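Local atomic coordinates of secreted protein (Streptomyces lividans TK24, PDB entry 5LXZ), a protein that binds copper and is probably a secreted metalloradical oxidase of the galactose oxidase-like AA5 family. Residues A[58-63]-A[69-74]; A[249-252]-A[258-261]; A[377-382]-A[423-428]. The protein carries 1 engineered substitution. One frame throughout, in Å; residues are numbered along the deposited sequence.

Contact 1 of 3, residues A[58-63]-A[69-74]; sequences DTRIWD and IKKVPT
A β hairpin at the margin of a five-stranded antiparallel sheet joins strand 58-62 to the outermost strand 69-71. I61 and K70 form its hydrogen-bonded pair, I61 N to K70 O and K70 N to I61 O both measuring 3.0 Å, and R60–K71 and W62–I69 are the flanking non-hydrogen-bonded pairs. Farther along, V72 N donates to T59 O at 3.0 Å in a nearly straight bond (167°). R60 NH1 reaches the same oxygen from the opposite face of its carbonyl plane. A bend at chi2 (-70°) folds the R60 chain back along its own strand, and there NH1 and NH2 both grip a single oxygen, D58 OD1, in a salt bridge at 3.0 Å each, lying close to the guanidinium plane. K71 runs beside R60 in the same direction and lays its methylene chain over one guanidinium face, CG 3.5 Å from NH1. A water bridges K71 NZ to D58 OD1, so this carboxylate probably eases the proximity of the two like charges. The remaining donors of R60 are taken up by the backbone oxygens of Y24 (from NE) and R25 (from NH2). A leucine in place of R60 would probably leave D58 without its charged mate, strip a bond from T59 O and from the Y24 and R25 carbonyls, and deprive the K71 chain of the flat surface it rests on. On the sheet face opposite R60 and K71, I61 CD1 meets V72 CG2 at 3.6 Å, with F229 of strand 226-230 against both residues. Beyond them T59 OG1 and T74 OG1 lie 2.7 Å apart, and T74 OG1 donates to V72 O. Strands 30-33, 39-44, 58-62 and 69-71 form an up-and-down antiparallel meander, consistent with a β-propeller blade whose outer hairpin is described here.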
loop_
_atom_site.group_PDB
_atom_site.type_symbol
_atom_site.label_atom_id
_atom_site.label_comp_id
_atom_site.label_asym_id
_atom_site.label_seq_id
_atom_site.Cartn_x
_atom_site.Cartn_y
_atom_site.Cartn_z
ATOM N N ASP A 58 11.078 -8.800 12.523
ATOM C CA ASP A 58 12.006 -9.304 11.556
ATOM C C ASP A 58 12.088 -8.438 10.279
ATOM O O ASP A 58 11.069 -7.956 9.769
ATOM C CB ASP A 58 11.589 -10.736 11.156
ATOM C CG ASP A 58 11.993 -11.772 12.212
ATOM O OD1 ASP A 58 13.156 -12.218 12.202
ATOM O OD2 ASP A 58 11.153 -12.126 13.028
ATOM N N THR A 59 13.297 -8.298 9.791
ATOM C CA THR A 59 13.629 -7.714 8.509
ATOM C C THR A 59 14.715 -8.555 7.878
ATOM O O THR A 59 15.580 -9.101 8.586
ATOM C CB THR A 59 14.154 -6.270 8.691
ATOM O OG1 THR A 59 13.119 -5.487 9.269
ATOM C CG2 THR A 59 14.607 -5.635 7.375
ATOM N N ARG A 60 14.678 -8.669 6.546
ATOM C CA ARG A 60 15.767 -9.221 5.767
ATOM C C ARG A 60 16.275 -8.277 4.714
ATOM O O ARG A 60 15.541 -7.430 4.230
ATOM C CB ARG A 60 15.354 -10.522 5.084
ATOM C CG ARG A 60 14.691 -11.555 5.986
ATOM C CD ARG A 60 15.658 -12.158 6.975
ATOM N NE ARG A 60 14.908 -13.066 7.847
ATOM C CZ ARG A 60 14.512 -12.849 9.100
ATOM N NH1 ARG A 60 14.829 -11.753 9.765
ATOM N NH2 ARG A 60 13.793 -13.775 9.732
ATOM N N ILE A 61 17.534 -8.437 4.332
ATOM C CA ILE A 61 18.086 -7.891 3.094
ATOM C C ILE A 61 18.477 -9.046 2.212
ATOM O O ILE A 61 19.237 -9.945 2.645
ATOM C CB ILE A 61 19.302 -7.031 3.364
ATOM C CG1 ILE A 61 18.856 -5.771 4.055
ATOM C CG2 ILE A 61 20.072 -6.731 2.054
ATOM C CD1 ILE A 61 19.993 -4.896 4.453
ATOM N N TRP A 62 17.954 -9.051 0.988
ATOM C CA TRP A 62 18.171 -10.105 0.035
ATOM C C TRP A 62 18.936 -9.532 -1.132
ATOM O O TRP A 62 18.570 -8.485 -1.677
ATOM C CB TRP A 62 16.839 -10.663 -0.420
ATOM C CG TRP A 62 16.896 -11.618 -1.568
ATOM C CD1 TRP A 62 17.619 -12.777 -1.648
ATOM C CD2 TRP A 62 16.177 -11.513 -2.797
ATOM N NE1 TRP A 62 17.403 -13.397 -2.866
ATOM C CE2 TRP A 62 16.508 -12.648 -3.584
ATOM C CE3 TRP A 62 15.298 -10.551 -3.324
ATOM C CZ2 TRP A 62 15.990 -12.850 -4.878
ATOM C CZ3 TRP A 62 14.782 -10.749 -4.605
ATOM C CH2 TRP A 62 15.121 -11.889 -5.358
ATOM N N ASP A 63 20.039 -10.195 -1.503
ATOM C CA ASP A 63 20.828 -9.800 -2.660
ATOM C C ASP A 63 20.398 -10.706 -3.794
ATOM O O ASP A 63 20.708 -11.906 -3.783
ATOM C CB ASP A 63 22.305 -9.943 -2.340
ATOM C CG ASP A 63 23.203 -9.571 -3.491
ATOM O OD1 ASP A 63 22.774 -9.596 -4.636
ATOM O OD2 ASP A 63 24.375 -9.252 -3.219
ATOM N N ILE A 69 21.083 -13.828 1.780
ATOM C CA ILE A 69 20.104 -13.164 2.618
ATOM C C ILE A 69 20.686 -12.954 3.981
ATOM O O ILE A 69 21.457 -13.780 4.474
ATOM C CB ILE A 69 18.742 -13.907 2.570
ATOM C CG1 ILE A 69 17.657 -13.114 3.318
ATOM C CG2 ILE A 69 18.825 -15.311 3.124
ATOM C CD1 ILE A 69 16.250 -13.373 2.793
ATOM N N LYS A 70 20.355 -11.844 4.612
ATOM C CA LYS A 70 20.743 -11.601 5.992
ATOM C C LYS A 70 19.603 -11.006 6.789
ATOM O O LYS A 70 18.692 -10.391 6.230
ATOM C CB LYS A 70 21.968 -10.699 6.097
ATOM C CG LYS A 70 21.778 -9.294 5.556
ATOM C CD LYS A 70 22.982 -8.391 5.798
ATOM C CE LYS A 70 22.845 -7.587 7.078
ATOM N NZ LYS A 70 23.824 -6.476 7.073
ATOM N N LYS A 71 19.669 -11.182 8.095
ATOM C CA LYS A 71 18.766 -10.550 9.019
ATOM C C LYS A 71 19.259 -9.161 9.337
ATOM O O LYS A 71 20.464 -8.908 9.385
ATOM C CB LYS A 71 18.628 -11.357 10.303
ATOM C CG LYS A 71 18.196 -12.782 10.084
ATOM C CD LYS A 71 17.678 -13.380 11.377
ATOM C CE LYS A 71 17.149 -14.764 11.122
ATOM N NZ LYS A 71 16.721 -15.412 12.379
ATOM N N VAL A 72 18.297 -8.255 9.538
ATOM C CA VAL A 72 18.548 -6.900 9.996
ATOM C C VAL A 72 17.833 -6.652 11.329
ATOM O O VAL A 72 16.656 -6.891 11.461
ATOM C CB VAL A 72 18.032 -5.870 8.963
ATOM C CG1 VAL A 72 18.227 -4.457 9.487
ATOM C CG2 VAL A 72 18.785 -6.027 7.667
ATOM N N PRO A 73 18.547 -6.143 12.355
ATOM C CA PRO A 73 17.868 -5.815 13.600
ATOM C C PRO A 73 16.723 -4.820 13.386
ATOM O O PRO A 73 16.925 -3.797 12.700
ATOM C CB PRO A 73 18.967 -5.162 14.457
ATOM C CG PRO A 73 20.242 -5.566 13.842
ATOM C CD PRO A 73 19.983 -5.827 12.391
ATOM N N THR A 74 15.560 -5.175 13.899
ATOM C CA THR A 74 14.327 -4.437 13.663
ATOM C C THR A 74 13.860 -3.858 14.984
ATOM O O THR A 74 13.419 -4.604 15.864
ATOM C CB THR A 74 13.297 -5.337 13.000
ATOM O OG1 THR A 74 13.926 -5.874 11.834
ATOM C CG2 THR A 74 12.053 -4.551 12.611
HETATM O O HOH W 1 14.635 -13.974 13.463
HETATM O O HOH W 2 15.460 -9.399 11.635
#

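Contact 2 of 3, residues A[249-252]-A[258-261]; sequences PTLT and KILS. With EDO (1,2-ethanediol), chain P.
T252 and L260 bond backbone to backbone in both directions, T252 N to L260 O and L260 N to T252 O at 2.9 Å each. On the face carrying L251, I259 and S261, L251 CB packs against I259 CG2 at 3.8 Å, the two side chains crossing at about a right angle. L251 CD1 stands 3.6 Å from S261 OG, and P249 CB approaches that same hydroxyl. Strand 91-102 backs this face, L92 touching both L251 and I259. Along its other edge, strand 250-253 offers L251 N to O2 of an ethanediol, probably from the crystallisation liquor, 2.9 Å away and nearly straight (164°), which H83 N also holds. T250 OG1 and T252 OG1 are bonded to the backbone oxygens of P299 and L301, tying this kelch hairpin to the start of the next four-stranded sheet, at strand 301-303 and the residues just before it. The copper ligand Y248 immediately precedes P249, whose side chain is about 10 Å from the metal. Apolar packing on one face and threonine hydroxyls matched to carbonyls are consistent with a well-held strand directly following that copper ligand.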
loop_
_atom_site.group_PDB
_atom_site.type_symbol
_atom_site.label_atom_id
_atom_site.label_comp_id
_atom_site.label_asym_id
_atom_site.label_seq_id
_atom_site.Cartn_x
_atom_site.Cartn_y
_atom_site.Cartn_z
ATOM N N PRO A 249 -0.415 4.171 7.514
ATOM C CA PRO A 249 -0.391 5.453 6.828
ATOM C C PRO A 249 0.196 5.338 5.393
ATOM O O PRO A 249 0.995 4.431 5.106
ATOM C CB PRO A 249 0.540 6.267 7.701
ATOM C CG PRO A 249 1.568 5.290 8.078
ATOM C CD PRO A 249 0.816 3.982 8.295
ATOM N N THR A 250 -0.194 6.282 4.530
ATOM C CA THR A 250 0.589 6.486 3.309
ATOM C C THR A 250 1.589 7.579 3.533
ATOM O O THR A 250 1.245 8.622 4.080
ATOM C CB THR A 250 -0.323 6.832 2.130
ATOM O OG1 THR A 250 -0.954 5.609 1.728
ATOM C CG2 THR A 250 0.420 7.377 0.930
ATOM N N LEU A 251 2.825 7.323 3.079
ATOM C CA LEU A 251 3.864 8.342 2.978
ATOM C C LEU A 251 4.103 8.621 1.517
ATOM O O LEU A 251 4.332 7.673 0.755
ATOM C CB LEU A 251 5.145 7.823 3.609
ATOM C CG LEU A 251 5.329 8.111 5.103
ATOM C CD1 LEU A 251 4.236 7.647 5.976
ATOM C CD2 LEU A 251 6.680 7.507 5.531
ATOM N N THR A 252 4.030 9.857 1.101
ATOM C CA THR A 252 4.180 10.190 -0.316
ATOM C C THR A 252 4.955 11.491 -0.481
ATOM O O THR A 252 4.792 12.419 0.291
ATOM C CB THR A 252 2.785 10.206 -1.004
ATOM O OG1 THR A 252 2.953 10.143 -2.422
ATOM C CG2 THR A 252 1.947 11.355 -0.621
ATOM N N LYS A 258 9.525 17.104 0.496
ATOM C CA LYS A 258 9.116 16.705 1.825
ATOM C C LYS A 258 8.131 15.546 1.691
ATOM O O LYS A 258 7.580 15.319 0.611
ATOM C CB LYS A 258 8.523 17.876 2.574
ATOM C CG LYS A 258 9.553 18.999 2.760
ATOM C CD LYS A 258 8.946 20.097 3.587
ATOM C CE LYS A 258 9.912 21.276 3.639
ATOM N NZ LYS A 258 9.285 22.374 4.414
ATOM N N ILE A 259 7.981 14.794 2.754
ATOM C CA ILE A 259 7.142 13.585 2.751
ATOM C C ILE A 259 5.884 13.773 3.562
ATOM O O ILE A 259 5.935 14.094 4.745
ATOM C CB ILE A 259 7.892 12.374 3.289
ATOM C CG1 ILE A 259 9.280 12.223 2.657
ATOM C CG2 ILE A 259 7.035 11.114 3.159
ATOM C CD1 ILE A 259 9.284 12.084 1.157
ATOM N N LEU A 260 4.749 13.643 2.890
ATOM C CA LEU A 260 3.457 13.757 3.509
ATOM C C LEU A 260 3.038 12.404 4.093
ATOM O O LEU A 260 3.036 11.404 3.376
ATOM C CB LEU A 260 2.461 14.269 2.492
ATOM C CG LEU A 260 1.022 14.479 2.974
ATOM C CD1 LEU A 260 0.890 15.650 3.898
ATOM C CD2 LEU A 260 0.152 14.687 1.763
ATOM N N SER A 261 2.593 12.412 5.331
ATOM C CA SER A 261 2.025 11.225 5.989
ATOM C C SER A 261 0.536 11.451 6.221
ATOM O O SER A 261 0.145 12.470 6.796
ATOM C CB SER A 261 2.737 10.963 7.261
ATOM O OG SER A 261 2.164 9.831 7.861
HETATM C C1 EDO P . 2.430 2.911 1.831
HETATM O O1 EDO P . 3.707 2.389 2.236
HETATM C C2 EDO P . 2.635 4.157 1.047
HETATM O O2 EDO P . 3.618 4.867 1.809
#

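Contact 3 of 3, residues A[377-382]-A[423-428]; sequences KLSSEK and GSQDYR. With EDO (1,2-ethanediol), chain L.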
loop_
_atom_site.group_PDB
_atom_site.type_symbol
_atom_site.label_atom_id
_atom_site.label_comp_id
_atom_site.label_asym_id
_atom_site.label_seq_id
_atom_site.Cartn_x
_atom_site.Cartn_y
_atom_site.Cartn_z
ATOM N N LYS A 377 -18.046 -9.707 0.027
ATOM C CA LYS A 377 -17.828 -10.657 -1.069
ATOM C C LYS A 377 -17.692 -10.027 -2.429
ATOM O O LYS A 377 -17.385 -10.716 -3.407
ATOM C CB LYS A 377 -18.969 -11.699 -1.115
ATOM C CG LYS A 377 -18.995 -12.573 0.082
ATOM C CD LYS A 377 -19.758 -13.868 -0.164
ATOM C CE LYS A 377 -19.349 -14.893 0.865
ATOM N NZ LYS A 377 -17.919 -15.259 0.718
ATOM N N LEU A 378 -17.974 -8.743 -2.566
ATOM C CA LEU A 378 -17.841 -8.100 -3.852
ATOM C C LEU A 378 -16.359 -8.009 -4.254
ATOM O O LEU A 378 -15.524 -7.689 -3.431
ATOM C CB LEU A 378 -18.407 -6.683 -3.803
ATOM C CG LEU A 378 -19.884 -6.479 -3.470
ATOM C CD1 LEU A 378 -20.161 -4.974 -3.368
ATOM C CD2 LEU A 378 -20.698 -7.119 -4.585
ATOM N N SER A 379 -16.079 -8.242 -5.519
ATOM C CA SER A 379 -14.757 -7.996 -6.102
ATOM C C SER A 379 -14.869 -7.577 -7.547
ATOM O O SER A 379 -15.787 -7.981 -8.262
ATOM C CB SER A 379 -13.809 -9.158 -5.877
ATOM O OG SER A 379 -14.232 -10.300 -6.605
ATOM N N SER A 380 -13.942 -6.701 -7.984
ATOM C CA SER A 380 -13.986 -6.058 -9.284
ATOM C C SER A 380 -13.044 -6.718 -10.283
ATOM O O SER A 380 -11.889 -6.999 -9.955
ATOM C CB SER A 380 -13.558 -4.595 -9.163
ATOM O OG SER A 380 -13.597 -3.947 -10.404
ATOM N N GLU A 381 -13.513 -6.962 -11.492
ATOM C CA GLU A 381 -12.661 -7.387 -12.565
ATOM C C GLU A 381 -12.172 -6.224 -13.439
ATOM O O GLU A 381 -11.494 -6.438 -14.444
ATOM C CB GLU A 381 -13.360 -8.460 -13.428
ATOM C CG GLU A 381 -14.505 -7.909 -14.231
ATOM C CD GLU A 381 -15.282 -9.015 -14.941
ATOM O OE1 GLU A 381 -15.490 -10.105 -14.363
ATOM O OE2 GLU A 381 -15.635 -8.741 -16.085
ATOM N N LYS A 382 -12.489 -4.984 -13.079
ATOM C CA LYS A 382 -12.209 -3.861 -13.940
ATOM C C LYS A 382 -10.865 -3.217 -13.713
ATOM O O LYS A 382 -10.321 -3.204 -12.577
ATOM C CB LYS A 382 -13.313 -2.812 -13.847
ATOM C CG LYS A 382 -14.602 -3.387 -14.435
ATOM C CD LYS A 382 -15.736 -2.394 -14.495
ATOM C CE LYS A 382 -16.849 -2.963 -15.400
ATOM N NZ LYS A 382 -17.739 -1.865 -15.817
ATOM N N GLY A 423 -3.673 -12.014 -6.756
ATOM C CA GLY A 423 -4.883 -11.561 -6.147
ATOM C C GLY A 423 -5.830 -12.697 -5.833
ATOM O O GLY A 423 -5.475 -13.862 -6.025
ATOM N N SER A 424 -6.996 -12.382 -5.292
ATOM C CA SER A 424 -7.977 -13.419 -4.969
ATOM C C SER A 424 -9.358 -12.915 -5.251
ATOM O O SER A 424 -9.627 -11.722 -5.253
ATOM C CB SER A 424 -7.865 -13.878 -3.535
ATOM O OG SER A 424 -8.084 -12.808 -2.626
ATOM N N GLN A 425 -10.276 -13.850 -5.480
ATOM C CA GLN A 425 -11.612 -13.444 -5.833
ATOM C C GLN A 425 -12.421 -12.947 -4.628
ATOM O O GLN A 425 -13.410 -12.223 -4.811
ATOM C CB GLN A 425 -12.336 -14.606 -6.507
ATOM C CG GLN A 425 -13.625 -14.242 -7.213
ATOM C CD GLN A 425 -14.113 -15.310 -8.232
ATOM O OE1 GLN A 425 -13.448 -16.275 -8.516
ATOM N NE2 GLN A 425 -15.266 -15.068 -8.798
ATOM N N ASP A 426 -12.012 -13.348 -3.422
ATOM C CA ASP A 426 -12.690 -12.955 -2.208
ATOM C C ASP A 426 -11.718 -12.506 -1.142
ATOM O O ASP A 426 -10.493 -12.665 -1.264
ATOM C CB ASP A 426 -13.546 -14.152 -1.746
ATOM C CG ASP A 426 -14.744 -13.760 -0.899
ATOM O OD1 ASP A 426 -14.949 -12.574 -0.496
ATOM O OD2 ASP A 426 -15.475 -14.715 -0.503
ATOM N N TYR A 427 -12.277 -11.967 -0.075
ATOM C CA TYR A 427 -11.551 -11.445 1.083
ATOM C C TYR A 427 -10.534 -12.419 1.627
ATOM O O TYR A 427 -10.878 -13.537 1.952
ATOM C CB TYR A 427 -12.565 -11.038 2.157
ATOM C CG TYR A 427 -11.956 -10.519 3.420
ATOM C CD1 TYR A 427 -11.538 -9.188 3.535
ATOM C CD2 TYR A 427 -11.810 -11.348 4.528
ATOM C CE1 TYR A 427 -10.998 -8.704 4.711
ATOM C CE2 TYR A 427 -11.255 -10.897 5.708
ATOM C CZ TYR A 427 -10.808 -9.577 5.789
ATOM O OH TYR A 427 -10.280 -9.120 6.943
ATOM N N ARG A 428 -9.268 -12.011 1.691
ATOM C CA ARG A 428 -8.203 -12.826 2.244
ATOM C C ARG A 428 -8.165 -14.245 1.687
ATOM O O ARG A 428 -7.863 -15.214 2.422
ATOM C CB ARG A 428 -8.209 -12.802 3.756
ATOM C CG ARG A 428 -7.914 -11.422 4.331
ATOM C CD ARG A 428 -7.683 -11.476 5.809
ATOM N NE ARG A 428 -6.524 -12.288 6.142
ATOM C CZ ARG A 428 -6.082 -12.481 7.368
ATOM N NH1 ARG A 428 -6.709 -11.967 8.427
ATOM N NH2 ARG A 428 -5.017 -13.225 7.550
HETATM C C1 EDO L . -5.033 -14.242 10.691
HETATM O O1 EDO L . -5.043 -12.841 10.947
HETATM C C2 EDO L . -3.751 -14.793 10.101
HETATM O O2 EDO L . -4.024 -16.110 9.539
HETATM O O HOH W 3 -15.918 -12.857 -3.906
#
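S379 and Q425 make the close part of this meeting between two loops, through a single backbone carbonyl. The S379 hydroxyl sits between its own backbone N and carbonyl carbon (chi1 67°), a setting that brings OG to 2.8 Å from Q425 O, donating at a tilt of 21° from the carbonyl plane. A water gives a second bond to Q425 O, at 2.7 Å, and spans to K377 O with its other proton at 2.6 Å, so the carbonyl is gripped twice and the two backbones are linked without touching.

The segments belong to the connections between the second and third strands of two consecutive four-stranded sheets, 364-368 to 383-387 and 418-421 to 438-442; this is a blade-to-blade contact between loops of the kelch-type propeller.

The exposed side chains of Q425 and K377 form the solvent side. Q425 adds little: CG passes 4.0 Å from S379 OG, while the rest of the extended chain runs on along the surface. K377 is nonetheless tied across the gap by a salt bridge, its chain turning at the last torsion (chi4 -65°) to bring NZ to 2.8 Å from D426 OD2 on the syn lone pair. The same oxygen forms a salt bridge with R430, and the carboxylate probably offsets the closeness of those two positive groups. D426 is also fixed from within its own loop, since Y427 N donates to OD1 at 2.8 Å from above the carboxylate plane. S424 OG donates to D426 O, in the carbonyl plane and again at 2.8 Å, bracing the backbone behind the acid. Away from the loop meeting, R428 is held by D216 and the backbone oxygen of D478 and touches the copper ligand Y460; its NH1 also donates to O1 of an ethanediol, probably from the crystallisation liquor, at the guanidinium edge.

Overall arrangement
The three contacts follow one another along the chain without overlap, and none touches another. Contacts 1 and 2 are hairpins in separate antiparallel sheets, their centres about 24 Å apart; contact 1 pairs an outermost strand with its neighbour, whereas contact 2 is buried nearer the middle of the molecule. Contact 3 lies at the surface, with its centre about 27 Å from that of contact 2 and about 32 Å from that of contact 1, and links loops of two later sheets. Together they sample pairing within a sheet and bonding between consecutive sheets, consistent with a propeller built round the copper site of Y248, Y460, H461 and H548, the first adjoining contact 2.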